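Diaminopimelate decarboxylase (Phaeodactylum tricornutum, PDB 7JPJ) probably catalyses the pyridoxal-phosphate-dependent decarboxylation of diaminopimelate to lysine, the final step of lysine biosynthesis, working as an obligate dimer. Local coordinates at residues Asn147-Ser152 / Asn166-Pro170; Glu346-Val352 / Ala374-Ala380. One frame throughout, in Å; residues are numbered along the deposited sequence.

Contact 1 (Asn147-Ser152 / Asn166-Pro170)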
# COMPACT_ATOMS: atom_id res chain seq x y z
N ASN A 147 -0.85 -24.24 13.29
CA ASN A 147 -2.00 -24.14 12.40
C ASN A 147 -2.95 -25.26 12.76
O ASN A 147 -2.70 -26.42 12.41
CB ASN A 147 -1.58 -24.22 10.93
CG ASN A 147 -2.73 -23.99 9.96
OD1 ASN A 147 -3.90 -24.06 10.34
ND2 ASN A 147 -2.41 -23.73 8.71
N PRO A 148 -4.05 -24.97 13.46
CA PRO A 148 -4.91 -26.04 13.99
C PRO A 148 -5.62 -26.86 12.93
O PRO A 148 -6.33 -27.81 13.29
CB PRO A 148 -5.94 -25.27 14.85
CG PRO A 148 -5.36 -23.91 15.05
CD PRO A 148 -4.55 -23.63 13.82
N GLY A 149 -5.45 -26.55 11.65
CA GLY A 149 -6.17 -27.23 10.60
C GLY A 149 -7.46 -26.56 10.19
O GLY A 149 -8.14 -27.06 9.29
N VAL A 150 -7.81 -25.44 10.82
CA VAL A 150 -9.03 -24.72 10.50
C VAL A 150 -8.75 -23.23 10.66
O VAL A 150 -7.84 -22.84 11.40
CB VAL A 150 -10.21 -25.19 11.39
CG1 VAL A 150 -10.02 -24.71 12.82
CG2 VAL A 150 -11.54 -24.73 10.82
N GLY A 151 -9.51 -22.41 9.95
CA GLY A 151 -9.30 -20.98 10.01
C GLY A 151 -10.53 -20.21 10.43
O GLY A 151 -11.33 -20.68 11.24
N SER A 152 -10.66 -18.98 9.94
CA SER A 152 -11.81 -18.12 10.26
C SER A 152 -13.01 -18.51 9.39
O SER A 152 -12.95 -18.28 8.18
CB SER A 152 -11.40 -16.70 10.07
OG SER A 152 -10.36 -16.35 10.96
N ASN A 166 -6.45 -16.85 4.51
CA ASN A 166 -6.95 -17.12 5.85
C ASN A 166 -5.79 -17.10 6.83
O ASN A 166 -4.63 -17.32 6.47
CB ASN A 166 -7.67 -18.47 5.91
CG ASN A 166 -8.81 -18.48 6.90
OD1 ASN A 166 -8.59 -18.56 8.11
ND2 ASN A 166 -10.04 -18.38 6.40
N VAL A 167 -6.12 -16.83 8.10
CA VAL A 167 -5.14 -16.89 9.18
C VAL A 167 -4.84 -18.32 9.62
O VAL A 167 -3.88 -18.54 10.36
CB VAL A 167 -5.61 -16.09 10.41
CG1 VAL A 167 -5.56 -14.59 10.13
CG2 VAL A 167 -7.02 -16.51 10.81
N GLY A 168 -5.64 -19.28 9.18
CA GLY A 168 -5.42 -20.68 9.51
C GLY A 168 -6.10 -21.57 8.50
O GLY A 168 -6.86 -21.10 7.64
N GLY A 169 -5.84 -22.86 8.61
CA GLY A 169 -6.43 -23.84 7.74
C GLY A 169 -5.49 -24.28 6.63
O GLY A 169 -4.32 -23.89 6.60
N PRO A 170 -5.99 -25.10 5.71
CA PRO A 170 -5.12 -25.60 4.63
C PRO A 170 -4.68 -24.52 3.65
O PRO A 170 -3.71 -24.74 2.92
CB PRO A 170 -5.99 -26.66 3.94
CG PRO A 170 -7.40 -26.26 4.25
CD PRO A 170 -7.36 -25.64 5.62
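Segment 147-152 leaves the end of strand 141-147 and passes 166-170 in the opposite direction, with V150 beside G169 and G151 beside G168, each pair only 3.9 Å apart between CA atoms. Yet no backbone-to-backbone hydrogen bond joins them: V150 O comes to 3.4 Å from G169 N at a poor angle, and the backbones meet mainly by van der Waals contact and a CA-H...O contact from G151 CA to G168 O (3.4 Å). Glycine makes this closeness possible. A CB on G151 would run into N166 OD1 and G168 O, and one on G168 into V150 O. G169 is glycine for a local reason: at phi 101° a CB would jam against G168 O and P170 CD.

Two asparagine side chains supply the missing polar bonds. From N147, OD1 accepts from G169 N (2.9 Å) and ND2 donates to G169 O (2.9 Å), so the carboxamide grips a single residue by both backbone groups; the same OD1 takes G149 N at 3.2 Å, closing an Asx turn. N166 answers from the other segment: its OD1 accepts from S152 N (2.8 Å) and, in a second Asx turn, from G168 N (3.2 Å), while its ND2 bonds weakly to S152 O (3.4 Å). P170 O is hydrogen-bonded to T301 OG1 of the second subunit.

Both segments belong to the loop leading on to strand 176-177 of the PLP-binding TIM barrel. The V167 side chain lies about 7 Å from the bound D-lysine and about 8 Å from the side chain of K60, the predicted cofactor lysine, which carries no cofactor in this structure, so the N166 Asx turn, through V167, lies near the ligand site.

Contact 2 (Glu346-Val352 / Ala374-Ala380)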
# COMPACT_ATOMS: atom_id res chain seq x y z
N GLU A 346 -26.56 22.05 7.14
CA GLU A 346 -26.65 21.82 5.70
C GLU A 346 -25.91 20.54 5.35
O GLU A 346 -24.76 20.35 5.76
CB GLU A 346 -26.07 23.00 4.93
CG GLU A 346 -26.40 23.00 3.44
CD GLU A 346 -27.50 23.98 3.09
OE1 GLU A 346 -28.59 23.53 2.69
OE2 GLU A 346 -27.26 25.21 3.22
N THR A 347 -26.57 19.66 4.60
CA THR A 347 -26.00 18.38 4.21
C THR A 347 -25.89 18.29 2.69
O THR A 347 -26.52 19.05 1.95
CB THR A 347 -26.84 17.20 4.74
OG1 THR A 347 -28.23 17.42 4.44
CG2 THR A 347 -26.66 17.04 6.24
N GLU A 348 -25.08 17.34 2.24
CA GLU A 348 -24.89 17.09 0.81
C GLU A 348 -24.28 15.71 0.63
O GLU A 348 -23.33 15.35 1.34
CB GLU A 348 -24.00 18.16 0.18
CG GLU A 348 -24.11 18.25 -1.34
CD GLU A 348 -23.09 19.20 -1.95
OE1 GLU A 348 -22.15 19.61 -1.23
OE2 GLU A 348 -23.22 19.52 -3.15
N SER A 349 -24.83 14.93 -0.30
CA SER A 349 -24.25 13.64 -0.66
C SER A 349 -23.10 13.84 -1.64
O SER A 349 -23.26 14.48 -2.68
CB SER A 349 -25.31 12.73 -1.29
OG SER A 349 -26.21 12.26 -0.32
N VAL A 350 -21.93 13.29 -1.30
CA VAL A 350 -20.71 13.50 -2.07
C VAL A 350 -19.94 12.19 -2.16
O VAL A 350 -20.23 11.21 -1.46
CB VAL A 350 -19.81 14.60 -1.46
CG1 VAL A 350 -20.55 15.93 -1.39
CG2 VAL A 350 -19.31 14.17 -0.09
N VAL A 351 -18.95 12.19 -3.05
CA VAL A 351 -17.93 11.16 -3.13
C VAL A 351 -16.61 11.80 -2.74
O VAL A 351 -16.32 12.93 -3.14
CB VAL A 351 -17.85 10.55 -4.54
CG1 VAL A 351 -16.64 9.64 -4.68
CG2 VAL A 351 -19.13 9.80 -4.87
N VAL A 352 -15.81 11.09 -1.94
CA VAL A 352 -14.55 11.60 -1.43
C VAL A 352 -13.41 10.90 -2.16
O VAL A 352 -13.34 9.66 -2.16
CB VAL A 352 -14.43 11.41 0.09
CG1 VAL A 352 -13.16 12.07 0.61
CG2 VAL A 352 -15.66 11.98 0.79
N ALA A 374 -19.43 5.03 -3.88
CA ALA A 374 -20.52 5.14 -2.92
C ALA A 374 -20.52 6.55 -2.34
O ALA A 374 -19.45 7.14 -2.16
CB ALA A 374 -20.38 4.11 -1.80
N GLU A 375 -21.70 7.08 -2.08
CA GLU A 375 -21.86 8.42 -1.55
C GLU A 375 -22.25 8.36 -0.08
O GLU A 375 -23.06 7.52 0.33
CB GLU A 375 -22.92 9.21 -2.32
CG GLU A 375 -22.64 9.39 -3.79
CD GLU A 375 -23.69 10.25 -4.47
OE1 GLU A 375 -24.62 10.70 -3.78
OE2 GLU A 375 -23.58 10.47 -5.70
N GLN A 376 -21.68 9.26 0.72
CA GLN A 376 -22.06 9.43 2.11
C GLN A 376 -22.71 10.79 2.31
O GLN A 376 -22.27 11.79 1.73
CB GLN A 376 -20.84 9.30 3.04
CG GLN A 376 -20.09 7.98 2.91
CD GLN A 376 -19.14 7.72 4.06
OE1 GLN A 376 -19.22 8.37 5.11
NE2 GLN A 376 -18.23 6.77 3.88
N GLU A 377 -23.77 10.83 3.11
CA GLU A 377 -24.42 12.09 3.46
C GLU A 377 -23.60 12.74 4.57
O GLU A 377 -23.54 12.23 5.69
CB GLU A 377 -25.86 11.85 3.90
CG GLU A 377 -26.80 13.03 3.64
CD GLU A 377 -28.20 12.79 4.18
OE1 GLU A 377 -28.77 13.71 4.83
OE2 GLU A 377 -28.74 11.68 3.97
N LEU A 378 -22.95 13.86 4.24
CA LEU A 378 -22.12 14.59 5.19
C LEU A 378 -22.55 16.05 5.23
O LEU A 378 -23.45 16.47 4.51
CB LEU A 378 -20.63 14.48 4.83
CG LEU A 378 -20.14 13.13 4.33
CD1 LEU A 378 -18.91 13.29 3.45
CD2 LEU A 378 -19.85 12.21 5.50
N ARG A 379 -21.91 16.81 6.12
CA ARG A 379 -22.14 18.25 6.16
C ARG A 379 -21.66 18.88 4.86
O ARG A 379 -20.61 18.52 4.33
CB ARG A 379 -21.40 18.86 7.35
CG ARG A 379 -21.38 20.39 7.36
CD ARG A 379 -20.52 20.92 8.50
NE ARG A 379 -20.35 22.37 8.44
CZ ARG A 379 -19.35 22.98 7.80
NH1 ARG A 379 -18.44 22.26 7.16
NH2 ARG A 379 -19.27 24.30 7.79
N ALA A 380 -22.45 19.81 4.33
CA ALA A 380 -22.05 20.56 3.16
C ALA A 380 -20.69 21.19 3.39
O ALA A 380 -20.48 21.91 4.37
CB ALA A 380 -23.09 21.64 2.84
O HOH W 1 -21.09 17.05 2.03
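L378, in an m rotamer (chi1 -39°), brings its CD1 to 3.7 Å from V350 CG2 and 4.4 Å from V352 CG2, and rests on strand 331-334. E348 and Q376 share this face; E348 is extended (t, t) and ends in a salt bridge to K298. Beneath these side chains, strands 347-353 and 373-379 pair antiparallel in the mixed sheet of the C-terminal beta domain that family members carry beside the barrel. E348 and L378 form a hydrogen-bonded pair (E348 N to L378 O 2.9 Å, L378 N to E348 O 3.3 Å); in the next such pair V350 N to Q376 O is weak at 3.4 Å. S349 and E377 share the other face. E375 (m, then t) brings OE1 into contact with S349 CB (3.3 Å), and V351 CG2 packs on E375 CG (3.7 Å). R379, extended (t, t, t), salt-bridges D385 through NH1 and hydrogen-bonds V343 O through NE, while one water bridges E348 O (2.9 Å) and R379 O (2.8 Å).

How the contacts relate
Contact 1 belongs to the cofactor-binding barrel and contact 2 to the beta domain; their centres are 40 Å apart, their nearest atoms about 25 Å, and they share no secondary-structure element. Both are partly buried, but differently. Contact 1 lies close to the bound ligand and reaches the second subunit, whereas contact 2 touches no other chain and has one face where buried V350 and L378 sit among E348 and Q376, and another that bears the exposed E377. The chemistry follows: irregular loops in 147-152/166-170 depend on asparagine carboxamides and glycines, while the paired strands of 346-352/374-380 use backbone-to-backbone bonds with valine and leucine packing on top.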